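Side-chain contact in Pex protein (Anabaena sp. PCC 7120, PDB 2DQL), which is associated with the cyanobacterial circadian clock and, as a PadR-like winged-helix protein, probably acts as a DNA-binding transcriptional regulator: residues 21-26 / 52-57. Sequence-based numbering, arbitrary orientation.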
loop_
_atom_site.group_PDB
_atom_site.type_symbol
_atom_site.label_atom_id
_atom_site.label_comp_id
_atom_site.label_asym_id
_atom_site.label_seq_id
_atom_site.Cartn_x
_atom_site.Cartn_y
_atom_site.Cartn_z
ATOM N N GLU A 21 -0.786 5.246 10.230
ATOM C CA GLU A 21 -0.163 6.518 10.564
ATOM C C GLU A 21 -0.830 7.700 9.876
ATOM O O GLU A 21 -1.069 8.736 10.500
ATOM C CB GLU A 21 1.331 6.482 10.220
ATOM C CG GLU A 21 2.122 5.451 11.017
ATOM C CD GLU A 21 2.202 4.084 10.345
ATOM O OE1 GLU A 21 1.253 3.683 9.637
ATOM O OE2 GLU A 21 3.225 3.398 10.546
ATOM N N VAL A 22 -1.137 7.546 8.592
ATOM C CA VAL A 22 -1.773 8.611 7.830
ATOM C C VAL A 22 -3.242 8.767 8.236
ATOM O O VAL A 22 -3.733 9.880 8.388
ATOM C CB VAL A 22 -1.687 8.339 6.313
ATOM C CG1 VAL A 22 -2.406 9.443 5.541
ATOM C CG2 VAL A 22 -0.217 8.262 5.886
ATOM N N ALA A 23 -3.936 7.649 8.424
ATOM C CA ALA A 23 -5.347 7.695 8.814
ATOM C C ALA A 23 -5.537 8.421 10.145
ATOM O O ALA A 23 -6.518 9.144 10.328
ATOM C CB ALA A 23 -5.906 6.283 8.906
ATOM N N ILE A 24 -4.605 8.224 11.072
ATOM C CA ILE A 24 -4.691 8.880 12.373
ATOM C C ILE A 24 -4.681 10.399 12.188
ATOM O O ILE A 24 -5.480 11.111 12.797
ATOM C CB ILE A 24 -3.512 8.463 13.278
ATOM C CG1 ILE A 24 -3.686 7.005 13.722
ATOM C CG2 ILE A 24 -3.405 9.399 14.477
ATOM C CD1 ILE A 24 -2.453 6.432 14.428
ATOM N N CYS A 25 -3.785 10.893 11.340
ATOM C CA CYS A 25 -3.694 12.328 11.093
ATOM C C CYS A 25 -4.928 12.844 10.354
ATOM O O CYS A 25 -5.436 13.924 10.661
ATOM C CB CYS A 25 -2.425 12.643 10.299
ATOM S SG CYS A 25 -0.922 12.190 11.182
ATOM N N TYR A 26 -5.410 12.069 9.387
ATOM C CA TYR A 26 -6.604 12.452 8.637
ATOM C C TYR A 26 -7.805 12.542 9.582
ATOM O O TYR A 26 -8.573 13.506 9.544
ATOM C CB TYR A 26 -6.902 11.428 7.534
ATOM C CG TYR A 26 -8.335 11.478 7.047
ATOM C CD1 TYR A 26 -8.833 12.597 6.385
ATOM C CD2 TYR A 26 -9.214 10.429 7.323
ATOM C CE1 TYR A 26 -10.177 12.677 6.016
ATOM C CE2 TYR A 26 -10.552 10.498 6.966
ATOM C CZ TYR A 26 -11.029 11.624 6.316
ATOM O OH TYR A 26 -12.360 11.701 5.993
ATOM N N TYR A 52 -8.223 8.470 -2.873
ATOM C CA TYR A 52 -7.876 7.865 -1.593
ATOM C C TYR A 52 -9.051 7.110 -0.992
ATOM O O TYR A 52 -10.210 7.398 -1.290
ATOM C CB TYR A 52 -7.406 8.940 -0.609
ATOM C CG TYR A 52 -6.056 9.511 -0.954
ATOM C CD1 TYR A 52 -4.889 8.964 -0.420
ATOM C CD2 TYR A 52 -5.941 10.568 -1.853
ATOM C CE1 TYR A 52 -3.640 9.459 -0.774
ATOM C CE2 TYR A 52 -4.698 11.067 -2.216
ATOM C CZ TYR A 52 -3.555 10.509 -1.674
ATOM O OH TYR A 52 -2.327 11.010 -2.034
ATOM N N ARG A 53 -8.738 6.137 -0.147
ATOM C CA ARG A 53 -9.754 5.336 0.517
ATOM C C ARG A 53 -9.306 5.013 1.933
ATOM O O ARG A 53 -8.116 5.025 2.245
ATOM C CB ARG A 53 -9.990 4.024 -0.240
ATOM C CG ARG A 53 -10.572 4.187 -1.633
ATOM C CD ARG A 53 -12.038 4.581 -1.594
ATOM N NE ARG A 53 -12.621 4.623 -2.935
ATOM C CZ ARG A 53 -12.365 5.562 -3.842
ATOM N NH1 ARG A 53 -11.535 6.559 -3.566
ATOM N NH2 ARG A 53 -12.937 5.497 -5.036
ATOM N N LEU A 54 -10.273 4.724 2.794
ATOM C CA LEU A 54 -9.975 4.355 4.169
ATOM C C LEU A 54 -10.760 3.087 4.454
ATOM O O LEU A 54 -11.990 3.085 4.378
ATOM C CB LEU A 54 -10.399 5.460 5.145
ATOM C CG LEU A 54 -10.232 5.112 6.631
ATOM C CD1 LEU A 54 -8.787 4.740 6.943
ATOM C CD2 LEU A 54 -10.670 6.305 7.478
ATOM N N SER A 55 -10.048 2.009 4.764
ATOM C CA SER A 55 -10.690 0.735 5.050
ATOM C C SER A 55 -11.259 0.744 6.455
ATOM O O SER A 55 -10.832 1.513 7.317
ATOM C CB SER A 55 -9.690 -0.420 4.932
ATOM O OG SER A 55 -8.823 -0.464 6.051
ATOM N N ASP A 56 -12.228 -0.129 6.676
ATOM C CA ASP A 56 -12.858 -0.249 7.972
ATOM C C ASP A 56 -11.807 -0.699 8.990
ATOM O O ASP A 56 -11.795 -0.240 10.130
ATOM C CB ASP A 56 -13.997 -1.264 7.866
ATOM C CG ASP A 56 -14.825 -1.339 9.114
ATOM O OD1 ASP A 56 -14.770 -2.387 9.788
ATOM O OD2 ASP A 56 -15.525 -0.348 9.419
ATOM N N THR A 57 -10.906 -1.584 8.564
ATOM C CA THR A 57 -9.851 -2.096 9.436
ATOM C C THR A 57 -8.860 -1.011 9.867
ATOM O O THR A 57 -8.495 -0.928 11.035
ATOM C CB THR A 57 -9.081 -3.259 8.749
ATOM O OG1 THR A 57 -9.959 -4.382 8.602
ATOM C CG2 THR A 57 -7.871 -3.679 9.577
#
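In the winged-helix core of this PadR-like subunit, Leu54, in the short link between strand 52-53 and helix 56-68, reaches into the flank of helix 20-31, where Ala23 and Tyr26 receive it. One methyl serves each partner: Leu54 CD1 lies 3.8 Å from Ala23 CB, and Leu54 CD2 comes to 4.2 Å from Tyr26 CE2. CG of Leu54 stands anti to the backbone N (chi1 175°), which carries the isobutyl fork out toward the helix, and its two tips divide between residues one helical turn apart. The small Ala23 suits its place because a single methyl lets the linker draw close, with the CA atoms of Ala23 and Leu54 7.4 Å apart. Tyr26 is met at the ring edge, near the ring plane, rather than over a face. Its flat ring extends past the leucine toward helix 38-48, where its OH donates a hydrogen bond to the carbonyl O of Leu41, while the ring also meets Trp106 of helix 96-112. Leu54 also touches Leu45 of helix 38-48, and all three residues are buried.

On either side of Leu54 in sequence, polar side chains bond to the backbone. Arg53 bends back so that NH1 bonds Tyr52 O at 2.8 Å, the donor standing above the carbonyl plane. Ser55, at the N-cap of helix 56-68, uses its short hydroxyl to cap the backbone N of Val58. Leu54, between strand 52-53 and helix 56-68, thus packs on helices 20-31 and 38-48; with helix 56-68, probably the recognition helix, these form the three-helix core of a winged-helix domain, consistent with the PadR-like family.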